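Local atomic coordinates of SloR (Streptococcus mutans, PDB entry 5CVI), a protein that probably regulates transcription in response to manganese, acting as a homodimeric, metal-dependent DNA-binding regulator of the DtxR family. Residues H171-L182 and T192-L200; Y184-T192 and L200-S208. All coordinates share one frame; numbering follows the deposited sequence.

Contact 1: residues H171-L182 and T192-L200; sequences HHLKIGDELRLL and TIEKDGEQL
K195 spans the contact almost at full stretch to reach D177, an acid set in the turn before strand 178-182. Its CG lies anti to the backbone N (chi1 165°) and the chain bends only at the last torsion, so its methylenes slide past L173 in the opposite direction, CD 3.9 Å from L173 CD1. The ammonium NZ then makes a weak, long salt bridge of 3.4 Å to D177 OD2. NZ also salt-bridges D196 OD2 at 3.0 Å, from above that carboxylate plane, completing a three-residue network. D177 OD2 also receives the backbone N of K174 at 2.8 Å, within the type II turn 174-177.

Beyond it two neighbouring antiparallel strands, 178-182 and 192-195, pair in the FeoA domain's SH3-like sheet: R180 with E194 through both backbone bonds, L181 with I193 as a non-hydrogen-bonded pair. R180 and E194 also run alongside each other, planes 29° apart; E194 OE1 lies at the guanidinium edge facing NH1, in a salt bridge whose modelled shortness is doubtful. E194 OE2 holds G197 N. The opposite face is apolar: I193 CD1 packs 3.8 Å from L179 CB, and L181 CD1 the same distance from I193 CG2. Just past helix 162-170, L200 CD1 lies over one face of the H171 ring, offset toward its rim, a CH-pi contact. One ammonium between two carboxylates would probably favour their charged forms, D196 more than the loosely held D177, and ties turn 174-177 to the type I' turn 195-198.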
ATOM      1  N   HIS B 171      -6.761  14.855 -27.919  1.00 27.47           N
ATOM      2  CA  HIS B 171      -7.987  14.915 -28.708  1.00 26.12           C
ATOM      3  C   HIS B 171      -9.204  15.314 -27.876  1.00 29.47           C
ATOM      4  O   HIS B 171     -10.313  15.420 -28.400  1.00 33.77           O
ATOM      5  CB  HIS B 171      -8.232  13.589 -29.435  1.00 21.01           C
ATOM      6  CG  HIS B 171      -7.273  13.334 -30.554  1.00 20.52           C
ATOM      7  ND1 HIS B 171      -6.559  12.161 -30.673  1.00 20.86           N
ATOM      8  CD2 HIS B 171      -6.905  14.108 -31.604  1.00 17.04           C
ATOM      9  CE1 HIS B 171      -5.794  12.223 -31.749  1.00 29.29           C
ATOM     10  NE2 HIS B 171      -5.987  13.393 -32.331  1.00 34.92           N
ATOM     11  N   HIS B 172      -8.986  15.545 -26.585  1.00 30.81           N
ATOM     12  CA  HIS B 172     -10.039  16.011 -25.687  1.00 33.87           C
ATOM     13  C   HIS B 172     -11.203  15.029 -25.567  1.00 30.54           C
ATOM     14  O   HIS B 172     -12.369  15.428 -25.620  1.00 30.59           O
ATOM     15  CB  HIS B 172     -10.550  17.391 -26.116  1.00 38.17           C
ATOM     16  CG  HIS B 172      -9.551  18.492 -25.929  1.00 51.86           C
ATOM     17  ND1 HIS B 172      -8.465  18.662 -26.761  1.00 57.96           N
ATOM     18  CD2 HIS B 172      -9.469  19.473 -24.998  1.00 58.68           C
ATOM     19  CE1 HIS B 172      -7.760  19.704 -26.354  1.00 58.67           C
ATOM     20  NE2 HIS B 172      -8.347  20.213 -25.287  1.00 60.64           N
ATOM     21  N   LEU B 173     -10.876  13.750 -25.399  1.00 21.94           N
ATOM     22  CA  LEU B 173     -11.886  12.724 -25.168  1.00 21.80           C
ATOM     23  C   LEU B 173     -11.982  12.376 -23.688  1.00 23.15           C
ATOM     24  O   LEU B 173     -10.968  12.127 -23.037  1.00 25.69           O
ATOM     25  CB  LEU B 173     -11.578  11.463 -25.979  1.00 26.73           C
ATOM     26  CG  LEU B 173     -11.818  11.523 -27.490  1.00 14.69           C
ATOM     27  CD1 LEU B 173     -13.248  11.947 -27.787  1.00 15.38           C
ATOM     28  CD2 LEU B 173     -10.832  12.462 -28.150  1.00 25.28           C
ATOM     29  N   LYS B 174     -13.205  12.362 -23.167  1.00 26.11           N
ATOM     30  CA  LYS B 174     -13.462  11.979 -21.784  1.00 14.48           C
ATOM     31  C   LYS B 174     -14.568  10.934 -21.728  1.00 17.95           C
ATOM     32  O   LYS B 174     -15.441  10.900 -22.593  1.00 16.28           O
ATOM     33  CB  LYS B 174     -13.880  13.194 -20.951  1.00 34.58           C
ATOM     34  CG  LYS B 174     -12.754  14.147 -20.585  1.00 41.96           C
ATOM     35  CD  LYS B 174     -13.300  15.366 -19.844  1.00 51.96           C
ATOM     36  CE  LYS B 174     -12.182  16.242 -19.297  1.00 57.21           C
ATOM     37  NZ  LYS B 174     -11.373  15.537 -18.263  1.00 58.82           N
ATOM     38  N   ILE B 175     -14.531  10.088 -20.705  1.00 20.07           N
ATOM     39  CA  ILE B 175     -15.610   9.141 -20.455  1.00 24.09           C
ATOM     40  C   ILE B 175     -16.920   9.899 -20.241  1.00 28.55           C
ATOM     41  O   ILE B 175     -16.989  10.814 -19.424  1.00 31.29           O
ATOM     42  CB  ILE B 175     -15.317   8.276 -19.211  1.00 22.22           C
ATOM     43  CG1 ILE B 175     -14.028   7.471 -19.404  1.00 21.24           C
ATOM     44  CG2 ILE B 175     -16.492   7.359 -18.905  1.00 19.62           C
ATOM     45  CD1 ILE B 175     -14.058   6.539 -20.587  1.00 24.64           C
ATOM     46  N   GLY B 176     -17.954   9.522 -20.987  1.00 25.54           N
ATOM     47  CA  GLY B 176     -19.247  10.172 -20.876  1.00 25.31           C
ATOM     48  C   GLY B 176     -19.509  11.143 -22.013  1.00 31.88           C
ATOM     49  O   GLY B 176     -20.596  11.719 -22.111  1.00 20.12           O
ATOM     50  N   ASP B 177     -18.512  11.323 -22.873  1.00 27.19           N
ATOM     51  CA  ASP B 177     -18.646  12.220 -24.014  1.00 29.47           C
ATOM     52  C   ASP B 177     -19.566  11.644 -25.083  1.00 37.71           C
ATOM     53  O   ASP B 177     -19.538  10.444 -25.362  1.00 38.39           O
ATOM     54  CB  ASP B 177     -17.276  12.526 -24.623  1.00 38.08           C
ATOM     55  CG  ASP B 177     -16.594  13.707 -23.962  1.00 47.47           C
ATOM     56  OD1 ASP B 177     -17.298  14.518 -23.322  1.00 53.80           O
ATOM     57  OD2 ASP B 177     -15.357  13.828 -24.089  1.00 43.52           O
ATOM     58  N   GLU B 178     -20.386  12.511 -25.669  1.00 39.93           N
ATOM     59  CA  GLU B 178     -21.213  12.136 -26.808  1.00 32.77           C
ATOM     60  C   GLU B 178     -20.428  12.337 -28.102  1.00 35.80           C
ATOM     61  O   GLU B 178     -20.011  13.450 -28.422  1.00 41.29           O
ATOM     62  CB  GLU B 178     -22.501  12.966 -26.843  1.00 32.89           C
ATOM     63  CG  GLU B 178     -23.481  12.665 -25.720  1.00 43.69           C
ATOM     64  CD  GLU B 178     -24.747  13.504 -25.795  1.00 52.01           C
ATOM     65  OE1 GLU B 178     -24.810  14.420 -26.642  1.00 49.71           O
ATOM     66  OE2 GLU B 178     -25.682  13.245 -25.004  1.00 60.79           O
ATOM     67  N   LEU B 179     -20.212  11.255 -28.838  1.00 20.47           N
ATOM     68  CA  LEU B 179     -19.565  11.347 -30.140  1.00 24.46           C
ATOM     69  C   LEU B 179     -20.428  10.697 -31.217  1.00 26.68           C
ATOM     70  O   LEU B 179     -20.893   9.569 -31.058  1.00 30.59           O
ATOM     71  CB  LEU B 179     -18.170  10.721 -30.094  1.00 23.89           C
ATOM     72  CG  LEU B 179     -18.024   9.480 -29.215  1.00 24.72           C
ATOM     73  CD1 LEU B 179     -18.500   8.232 -29.944  1.00 24.46           C
ATOM     74  CD2 LEU B 179     -16.589   9.326 -28.743  1.00 19.79           C
ATOM     75  N   ARG B 180     -20.653  11.426 -32.306  1.00 25.33           N
ATOM     76  CA  ARG B 180     -21.494  10.944 -33.393  1.00 27.95           C
ATOM     77  C   ARG B 180     -20.648  10.235 -34.449  1.00 28.44           C
ATOM     78  O   ARG B 180     -19.768  10.842 -35.064  1.00 24.70           O
ATOM     79  CB  ARG B 180     -22.280  12.109 -34.014  1.00 32.90           C
ATOM     80  CG  ARG B 180     -23.223  11.718 -35.148  1.00 33.73           C
ATOM     81  CD  ARG B 180     -24.005  12.920 -35.676  1.00 37.87           C
ATOM     82  NE  ARG B 180     -25.020  13.395 -34.737  1.00 46.94           N
ATOM     83  CZ  ARG B 180     -24.810  14.318 -33.802  1.00 56.93           C
ATOM     84  NH1 ARG B 180     -23.612  14.874 -33.670  1.00 55.51           N
ATOM     85  NH2 ARG B 180     -25.798  14.686 -32.997  1.00 64.10           N
ATOM     86  N   LEU B 181     -20.913   8.947 -34.647  1.00 31.76           N
ATOM     87  CA  LEU B 181     -20.220   8.170 -35.669  1.00 37.01           C
ATOM     88  C   LEU B 181     -20.830   8.443 -37.038  1.00 35.66           C
ATOM     89  O   LEU B 181     -21.979   8.083 -37.299  1.00 34.65           O
ATOM     90  CB  LEU B 181     -20.293   6.676 -35.353  1.00 42.64           C
ATOM     91  CG  LEU B 181     -19.676   5.751 -36.404  1.00 46.11           C
ATOM     92  CD1 LEU B 181     -18.217   6.112 -36.639  1.00 42.38           C
ATOM     93  CD2 LEU B 181     -19.808   4.291 -35.990  1.00 53.36           C
ATOM     94  N   LEU B 182     -20.053   9.078 -37.910  1.00 33.33           N
ATOM     95  CA  LEU B 182     -20.540   9.465 -39.227  1.00 37.91           C
ATOM     96  C   LEU B 182     -20.437   8.326 -40.237  1.00 40.30           C
ATOM     97  O   LEU B 182     -21.378   8.056 -40.982  1.00 39.45           O
ATOM     98  CB  LEU B 182     -19.767  10.680 -39.739  1.00 36.74           C
ATOM     99  CG  LEU B 182     -19.846  11.937 -38.877  1.00 24.32           C
ATOM    100  CD1 LEU B 182     -19.026  13.057 -39.496  1.00 24.03           C
ATOM    101  CD2 LEU B 182     -21.295  12.367 -38.701  1.00 25.69           C
ATOM    102  N   THR B 192     -14.783   7.594 -38.704  1.00 23.86           N
ATOM    103  CA  THR B 192     -14.913   9.048 -38.667  1.00 29.09           C
ATOM    104  C   THR B 192     -16.062   9.478 -37.758  1.00 29.03           C
ATOM    105  O   THR B 192     -17.230   9.206 -38.039  1.00 31.87           O
ATOM    106  CB  THR B 192     -15.099   9.648 -40.077  1.00 28.42           C
ATOM    107  OG1 THR B 192     -13.923   9.403 -40.858  1.00 28.96           O
ATOM    108  CG2 THR B 192     -15.331  11.148 -39.991  1.00 23.58           C
ATOM    109  N   ILE B 193     -15.716  10.146 -36.661  1.00 26.49           N
ATOM    110  CA  ILE B 193     -16.704  10.562 -35.675  1.00 22.06           C
ATOM    111  C   ILE B 193     -16.733  12.077 -35.531  1.00 26.80           C
ATOM    112  O   ILE B 193     -15.789  12.766 -35.916  1.00 28.42           O
ATOM    113  CB  ILE B 193     -16.423   9.933 -34.299  1.00 19.19           C
ATOM    114  CG1 ILE B 193     -15.235  10.624 -33.627  1.00 18.17           C
ATOM    115  CG2 ILE B 193     -16.171   8.439 -34.441  1.00 19.25           C
ATOM    116  CD1 ILE B 193     -15.001  10.185 -32.200  1.00 17.37           C
ATOM    117  N   GLU B 194     -17.824  12.589 -34.971  1.00 33.09           N
ATOM    118  CA  GLU B 194     -17.994  14.023 -34.778  1.00 27.96           C
ATOM    119  C   GLU B 194     -18.241  14.345 -33.308  1.00 29.01           C
ATOM    120  O   GLU B 194     -19.133  13.777 -32.676  1.00 21.32           O
ATOM    121  CB  GLU B 194     -19.145  14.540 -35.648  1.00 29.47           C
ATOM    122  CG  GLU B 194     -19.460  16.022 -35.484  1.00 35.57           C
ATOM    123  CD  GLU B 194     -20.364  16.308 -34.298  1.00 38.77           C
ATOM    124  OE1 GLU B 194     -21.207  15.447 -33.966  1.00 39.29           O
ATOM    125  OE2 GLU B 194     -20.226  17.392 -33.693  1.00 42.88           O
ATOM    126  N   LYS B 195     -17.440  15.260 -32.771  1.00 35.14           N
ATOM    127  CA  LYS B 195     -17.577  15.706 -31.390  1.00 35.78           C
ATOM    128  C   LYS B 195     -17.483  17.224 -31.320  1.00 35.75           C
ATOM    129  O   LYS B 195     -16.485  17.806 -31.746  1.00 26.32           O
ATOM    130  CB  LYS B 195     -16.487  15.085 -30.513  1.00 28.00           C
ATOM    131  CG  LYS B 195     -16.334  15.756 -29.160  1.00 33.09           C
ATOM    132  CD  LYS B 195     -15.049  15.352 -28.467  1.00 34.19           C
ATOM    133  CE  LYS B 195     -14.750  16.263 -27.286  1.00 35.39           C
ATOM    134  NZ  LYS B 195     -15.881  16.313 -26.317  1.00 34.90           N
ATOM    135  N   ASP B 196     -18.526  17.857 -30.790  1.00 41.89           N
ATOM    136  CA  ASP B 196     -18.557  19.309 -30.632  1.00 42.66           C
ATOM    137  C   ASP B 196     -18.377  20.049 -31.952  1.00 37.59           C
ATOM    138  O   ASP B 196     -17.792  21.129 -31.993  1.00 44.25           O
ATOM    139  CB  ASP B 196     -17.497  19.763 -29.627  1.00 48.31           C
ATOM    140  CG  ASP B 196     -17.719  19.182 -28.247  1.00 52.30           C
ATOM    141  OD1 ASP B 196     -18.894  18.988 -27.869  1.00 54.74           O
ATOM    142  OD2 ASP B 196     -16.721  18.912 -27.546  1.00 52.58           O
ATOM    143  N   GLY B 197     -18.881  19.459 -33.029  1.00 32.13           N
ATOM    144  CA  GLY B 197     -18.816  20.084 -34.336  1.00 33.02           C
ATOM    145  C   GLY B 197     -17.445  19.974 -34.970  1.00 38.27           C
ATOM    146  O   GLY B 197     -17.084  20.772 -35.833  1.00 42.41           O
ATOM    147  N   GLU B 198     -16.677  18.979 -34.542  1.00 34.14           N
ATOM    148  CA  GLU B 198     -15.340  18.763 -35.079  1.00 26.47           C
ATOM    149  C   GLU B 198     -15.119  17.294 -35.417  1.00 25.50           C
ATOM    150  O   GLU B 198     -15.297  16.418 -34.571  1.00 27.85           O
ATOM    151  CB  GLU B 198     -14.285  19.235 -34.081  1.00 29.26           C
ATOM    152  CG  GLU B 198     -12.867  19.191 -34.613  1.00 36.02           C
ATOM    153  CD  GLU B 198     -11.863  19.758 -33.630  1.00 44.65           C
ATOM    154  OE1 GLU B 198     -11.272  20.817 -33.932  1.00 48.72           O
ATOM    155  OE2 GLU B 198     -11.667  19.147 -32.557  1.00 45.84           O
ATOM    156  N   GLN B 199     -14.735  17.028 -36.660  1.00 30.20           N
ATOM    157  CA  GLN B 199     -14.517  15.659 -37.109  1.00 28.58           C
ATOM    158  C   GLN B 199     -13.158  15.116 -36.681  1.00 30.20           C
ATOM    159  O   GLN B 199     -12.151  15.825 -36.715  1.00 33.00           O
ATOM    160  CB  GLN B 199     -14.654  15.561 -38.628  1.00 31.55           C
ATOM    161  CG  GLN B 199     -16.070  15.738 -39.135  1.00 30.23           C
ATOM    162  CD  GLN B 199     -16.250  15.226 -40.549  1.00 24.31           C
ATOM    163  OE1 GLN B 199     -15.341  14.628 -41.124  1.00 26.94           O
ATOM    164  NE2 GLN B 199     -17.427  15.456 -41.115  1.00 24.25           N
ATOM    165  N   LEU B 200     -13.142  13.852 -36.274  1.00 28.29           N
ATOM    166  CA  LEU B 200     -11.899  13.156 -35.968  1.00 27.37           C
ATOM    167  C   LEU B 200     -11.950  11.752 -36.551  1.00 27.92           C
ATOM    168  O   LEU B 200     -12.955  11.052 -36.419  1.00 27.74           O
ATOM    169  CB  LEU B 200     -11.673  13.076 -34.457  1.00 31.26           C
ATOM    170  CG  LEU B 200     -10.549  12.140 -33.993  1.00 34.68           C
ATOM    171  CD1 LEU B 200      -9.171  12.689 -34.354  1.00 17.39           C
ATOM    172  CD2 LEU B 200     -10.644  11.870 -32.496  1.00 36.64           C
TER

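Contact 2: residues Y184-T192 and L200-S208; sequences YDAFAGAYT and LQVTSAVAS
D185 meets Q201 where a G1 beta bulge closes strand 184-185 onto strand 190-192, in the FeoA domain's SH3-like sheet; strands 190-192 and 200-203 are antiparallel arms of the beta hairpin 190-195/198-203. The bulge comes from G189 and A190 both facing D185, whose O accepts the backbone N of each. The D185 carboxylate does two jobs: OD1 takes A188 N in an Asx motif, from well above the carboxylate plane, while OD2 receives a weak hydrogen bond of 3.1 Å from Q201 NE2, the acid and amide planes 44° apart. A188 brings its methyl CB to 3.8 Å from the same amide nitrogen.

G189, at positive phi, turns its carbonyl to the next element: G189 O accepts S204 N at 3.1 Å and nearly straight (161°), with a weak second contribution from S204 OG. This bond joins the turn to the first residue of the short, weakly bonded helix 204-207. A190 then pairs with T203 without hydrogen bonds, its CB packing against Q201 CB on the face these residues share with T192.

Y191 pairs with V202 through two backbone bonds, Y191 N to V202 O and V202 N to Y191 O, and sends its ring to the other face. There Y184 CD1 lies 3.5 Å above the centre of the Y191 ring, V202 O and S204 CB lie at its edge, A207 CB approaches obliquely, 3.8 Å from Y191 CD1, and the phenol OH is hydrogen-bonded to G146 N. Nearby V202 packs on Y167 of helix 162-170. At T192, Q201 has CG anti to its carbonyl carbon (chi1 -71°) and a straight chain beyond, which carries Q201 NE2 to a second weak hydrogen bond, 3.4 Å from T192 OG1.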
ATOM      1  N   TYR B 184     -17.535   4.716 -41.476  1.00 41.85           N
ATOM      2  CA  TYR B 184     -16.253   4.034 -41.391  1.00 26.42           C
ATOM      3  C   TYR B 184     -15.496   4.187 -42.704  1.00 27.11           C
ATOM      4  O   TYR B 184     -15.857   3.580 -43.706  1.00 28.77           O
ATOM      5  CB  TYR B 184     -16.436   2.556 -41.046  1.00 27.48           C
ATOM      6  CG  TYR B 184     -15.177   1.740 -41.241  1.00 44.26           C
ATOM      7  CD1 TYR B 184     -14.118   1.837 -40.349  1.00 40.18           C
ATOM      8  CD2 TYR B 184     -15.044   0.881 -42.324  1.00 46.92           C
ATOM      9  CE1 TYR B 184     -12.963   1.099 -40.528  1.00 40.69           C
ATOM     10  CE2 TYR B 184     -13.895   0.138 -42.511  1.00 30.29           C
ATOM     11  CZ  TYR B 184     -12.858   0.251 -41.610  1.00 44.46           C
ATOM     12  OH  TYR B 184     -11.712  -0.486 -41.793  1.00 45.03           O
ATOM     13  N   ASP B 185     -14.455   5.015 -42.695  1.00 43.99           N
ATOM     14  CA  ASP B 185     -13.614   5.204 -43.869  1.00 44.93           C
ATOM     15  C   ASP B 185     -12.806   3.937 -44.123  1.00 46.19           C
ATOM     16  O   ASP B 185     -11.804   3.686 -43.455  1.00 47.36           O
ATOM     17  CB  ASP B 185     -12.677   6.401 -43.670  1.00 44.67           C
ATOM     18  CG  ASP B 185     -11.998   6.840 -44.963  1.00 47.80           C
ATOM     19  OD1 ASP B 185     -11.861   6.011 -45.891  1.00 46.73           O
ATOM     20  OD2 ASP B 185     -11.595   8.021 -45.051  1.00 46.77           O
ATOM     21  N   ALA B 186     -13.251   3.136 -45.085  1.00 49.89           N
ATOM     22  CA  ALA B 186     -12.558   1.900 -45.430  1.00 43.99           C
ATOM     23  C   ALA B 186     -11.166   2.201 -45.968  1.00 38.58           C
ATOM     24  O   ALA B 186     -10.196   1.528 -45.618  1.00 35.77           O
ATOM     25  CB  ALA B 186     -13.362   1.105 -46.444  1.00 33.35           C
ATOM     26  N   PHE B 187     -11.077   3.222 -46.815  1.00 38.56           N
ATOM     27  CA  PHE B 187      -9.803   3.638 -47.393  1.00 40.24           C
ATOM     28  C   PHE B 187      -8.801   4.042 -46.313  1.00 39.69           C
ATOM     29  O   PHE B 187      -7.647   3.615 -46.335  1.00 30.65           O
ATOM     30  CB  PHE B 187     -10.014   4.785 -48.386  1.00 41.13           C
ATOM     31  CG  PHE B 187      -8.737   5.387 -48.900  1.00 41.39           C
ATOM     32  CD1 PHE B 187      -7.959   4.713 -49.827  1.00 39.51           C
ATOM     33  CD2 PHE B 187      -8.323   6.636 -48.466  1.00 38.45           C
ATOM     34  CE1 PHE B 187      -6.785   5.272 -50.305  1.00 39.27           C
ATOM     35  CE2 PHE B 187      -7.154   7.198 -48.940  1.00 40.36           C
ATOM     36  CZ  PHE B 187      -6.385   6.516 -49.861  1.00 41.12           C
ATOM     37  N   ALA B 188      -9.250   4.861 -45.365  1.00 38.60           N
ATOM     38  CA  ALA B 188      -8.389   5.306 -44.275  1.00 31.62           C
ATOM     39  C   ALA B 188      -8.189   4.211 -43.229  1.00 32.57           C
ATOM     40  O   ALA B 188      -7.162   4.165 -42.556  1.00 35.20           O
ATOM     41  CB  ALA B 188      -8.955   6.560 -43.629  1.00 25.22           C
ATOM     42  N   GLY B 189      -9.172   3.328 -43.100  1.00 33.78           N
ATOM     43  CA  GLY B 189      -9.147   2.317 -42.058  1.00 34.91           C
ATOM     44  C   GLY B 189      -9.391   2.966 -40.709  1.00 32.75           C
ATOM     45  O   GLY B 189      -8.788   2.596 -39.703  1.00 33.53           O
ATOM     46  N   ALA B 190     -10.285   3.948 -40.697  1.00 32.55           N
ATOM     47  CA  ALA B 190     -10.557   4.730 -39.500  1.00 32.80           C
ATOM     48  C   ALA B 190     -12.035   5.079 -39.404  1.00 33.57           C
ATOM     49  O   ALA B 190     -12.677   5.381 -40.409  1.00 39.86           O
ATOM     50  CB  ALA B 190      -9.713   5.999 -39.501  1.00 21.76           C
ATOM     51  N   TYR B 191     -12.572   5.037 -38.190  1.00 28.78           N
ATOM     52  CA  TYR B 191     -13.955   5.431 -37.959  1.00 28.98           C
ATOM     53  C   TYR B 191     -14.032   6.949 -37.817  1.00 23.58           C
ATOM     54  O   TYR B 191     -13.410   7.527 -36.928  1.00 19.69           O
ATOM     55  CB  TYR B 191     -14.515   4.736 -36.711  1.00 27.75           C
ATOM     56  CG  TYR B 191     -14.566   3.224 -36.813  1.00 27.83           C
ATOM     57  CD1 TYR B 191     -13.417   2.459 -36.646  1.00 26.19           C
ATOM     58  CD2 TYR B 191     -15.759   2.562 -37.072  1.00 27.51           C
ATOM     59  CE1 TYR B 191     -13.456   1.078 -36.740  1.00 29.11           C
ATOM     60  CE2 TYR B 191     -15.808   1.178 -37.165  1.00 27.20           C
ATOM     61  CZ  TYR B 191     -14.652   0.443 -36.999  1.00 29.74           C
ATOM     62  OH  TYR B 191     -14.689  -0.929 -37.091  1.00 29.83           O
ATOM     63  N   THR B 192     -14.783   7.594 -38.704  1.00 23.86           N
ATOM     64  CA  THR B 192     -14.913   9.048 -38.667  1.00 29.09           C
ATOM     65  C   THR B 192     -16.062   9.478 -37.758  1.00 29.03           C
ATOM     66  O   THR B 192     -17.230   9.206 -38.039  1.00 31.87           O
ATOM     67  CB  THR B 192     -15.099   9.648 -40.077  1.00 28.42           C
ATOM     68  OG1 THR B 192     -13.923   9.403 -40.858  1.00 28.96           O
ATOM     69  CG2 THR B 192     -15.331  11.148 -39.991  1.00 23.58           C
ATOM     70  N   LEU B 200     -13.142  13.852 -36.274  1.00 28.29           N
ATOM     71  CA  LEU B 200     -11.899  13.156 -35.968  1.00 27.37           C
ATOM     72  C   LEU B 200     -11.950  11.752 -36.551  1.00 27.92           C
ATOM     73  O   LEU B 200     -12.955  11.052 -36.419  1.00 27.74           O
ATOM     74  CB  LEU B 200     -11.673  13.076 -34.457  1.00 31.26           C
ATOM     75  CG  LEU B 200     -10.549  12.140 -33.993  1.00 34.68           C
ATOM     76  CD1 LEU B 200      -9.171  12.689 -34.354  1.00 17.39           C
ATOM     77  CD2 LEU B 200     -10.644  11.870 -32.496  1.00 36.64           C
ATOM     78  N   GLN B 201     -10.867  11.348 -37.204  1.00 28.83           N
ATOM     79  CA  GLN B 201     -10.752   9.982 -37.689  1.00 27.86           C
ATOM     80  C   GLN B 201     -10.038   9.129 -36.646  1.00 29.66           C
ATOM     81  O   GLN B 201      -8.923   9.440 -36.224  1.00 18.26           O
ATOM     82  CB  GLN B 201     -10.027   9.934 -39.039  1.00 20.04           C
ATOM     83  CG  GLN B 201     -10.844  10.497 -40.195  1.00 20.81           C
ATOM     84  CD  GLN B 201     -10.192  10.277 -41.546  1.00 29.57           C
ATOM     85  OE1 GLN B 201      -9.066  10.719 -41.787  1.00 28.72           O
ATOM     86  NE2 GLN B 201     -10.895   9.582 -42.437  1.00 30.46           N
ATOM     87  N   VAL B 202     -10.702   8.062 -36.218  1.00 30.06           N
ATOM     88  CA  VAL B 202     -10.147   7.152 -35.229  1.00 18.07           C
ATOM     89  C   VAL B 202      -9.725   5.855 -35.911  1.00 19.03           C
ATOM     90  O   VAL B 202     -10.572   5.060 -36.317  1.00 19.75           O
ATOM     91  CB  VAL B 202     -11.180   6.827 -34.129  1.00 26.82           C
ATOM     92  CG1 VAL B 202     -10.551   5.970 -33.039  1.00 17.08           C
ATOM     93  CG2 VAL B 202     -11.748   8.107 -33.538  1.00 20.69           C
ATOM     94  N   THR B 203      -8.417   5.650 -36.047  1.00 19.32           N
ATOM     95  CA  THR B 203      -7.894   4.425 -36.646  1.00 24.33           C
ATOM     96  C   THR B 203      -8.436   3.214 -35.904  1.00 26.84           C
ATOM     97  O   THR B 203      -8.573   3.244 -34.681  1.00 29.74           O
ATOM     98  CB  THR B 203      -6.360   4.373 -36.602  1.00 26.06           C
ATOM     99  OG1 THR B 203      -5.921   4.267 -35.242  1.00 20.06           O
ATOM    100  CG2 THR B 203      -5.765   5.621 -37.243  1.00 26.62           C
ATOM    101  N   SER B 204      -8.742   2.151 -36.643  1.00 27.39           N
ATOM    102  CA  SER B 204      -9.329   0.956 -36.044  1.00 25.58           C
ATOM    103  C   SER B 204      -8.461   0.379 -34.925  1.00 26.68           C
ATOM    104  O   SER B 204      -8.956  -0.331 -34.051  1.00 27.84           O
ATOM    105  CB  SER B 204      -9.631  -0.099 -37.112  1.00 26.90           C
ATOM    106  OG  SER B 204      -8.498  -0.357 -37.918  1.00 42.15           O
ATOM    107  N   ALA B 205      -7.168   0.694 -34.951  1.00 25.71           N
ATOM    108  CA  ALA B 205      -6.267   0.296 -33.874  1.00 21.81           C
ATOM    109  C   ALA B 205      -6.716   0.924 -32.560  1.00 27.45           C
ATOM    110  O   ALA B 205      -6.829   0.243 -31.542  1.00 27.53           O
ATOM    111  CB  ALA B 205      -4.839   0.700 -34.197  1.00 22.27           C
ATOM    112  N   VAL B 206      -6.972   2.227 -32.594  1.00 19.03           N
ATOM    113  CA  VAL B 206      -7.430   2.948 -31.415  1.00 20.52           C
ATOM    114  C   VAL B 206      -8.865   2.567 -31.076  1.00 21.80           C
ATOM    115  O   VAL B 206      -9.231   2.471 -29.903  1.00 18.17           O
ATOM    116  CB  VAL B 206      -7.351   4.473 -31.621  1.00 20.49           C
ATOM    117  CG1 VAL B 206      -7.901   5.205 -30.404  1.00 15.82           C
ATOM    118  CG2 VAL B 206      -5.920   4.900 -31.895  1.00 26.82           C
ATOM    119  N   ALA B 207      -9.669   2.341 -32.111  1.00 23.22           N
ATOM    120  CA  ALA B 207     -11.090   2.052 -31.933  1.00 26.03           C
ATOM    121  C   ALA B 207     -11.327   0.743 -31.178  1.00 27.84           C
ATOM    122  O   ALA B 207     -12.409   0.516 -30.633  1.00 21.34           O
ATOM    123  CB  ALA B 207     -11.796   2.028 -33.276  1.00 23.34           C
ATOM    124  N   SER B 208     -10.311  -0.114 -31.153  1.00 26.42           N
ATOM    125  CA  SER B 208     -10.407  -1.413 -30.498  1.00 30.15           C
ATOM    126  C   SER B 208     -10.164  -1.311 -28.998  1.00 40.01           C
ATOM    127  O   SER B 208     -10.454  -2.245 -28.251  1.00 50.70           O
ATOM    128  CB  SER B 208      -9.406  -2.388 -31.114  1.00 36.85           C
ATOM    129  OG  SER B 208      -8.082  -1.903 -30.978  1.00 36.06           O
TER

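Contacts 1 and 2 lie about 13 Å apart, centre to centre, within the FeoA domain, and their segments alternate along the chain: 171-182, 184-192, 192-200, 200-208. Both use strands 178-185, 190-195 and 198-203, so they describe two ends of one three-strand meander, with T192 and L200 common to both. They also touch directly: L181 CD1 lies 3.9 Å from Y191 CB, and I193 CD1 4.1 Å from V202 CG2, so their apolar packing meets. H172 and E198 are ligands of a zinc site of SloR that is not occupied in this chain. D160, also in the FeoA range, shares a zinc ion with H76 and H95 of the metal-binding and dimerisation region, linking the two.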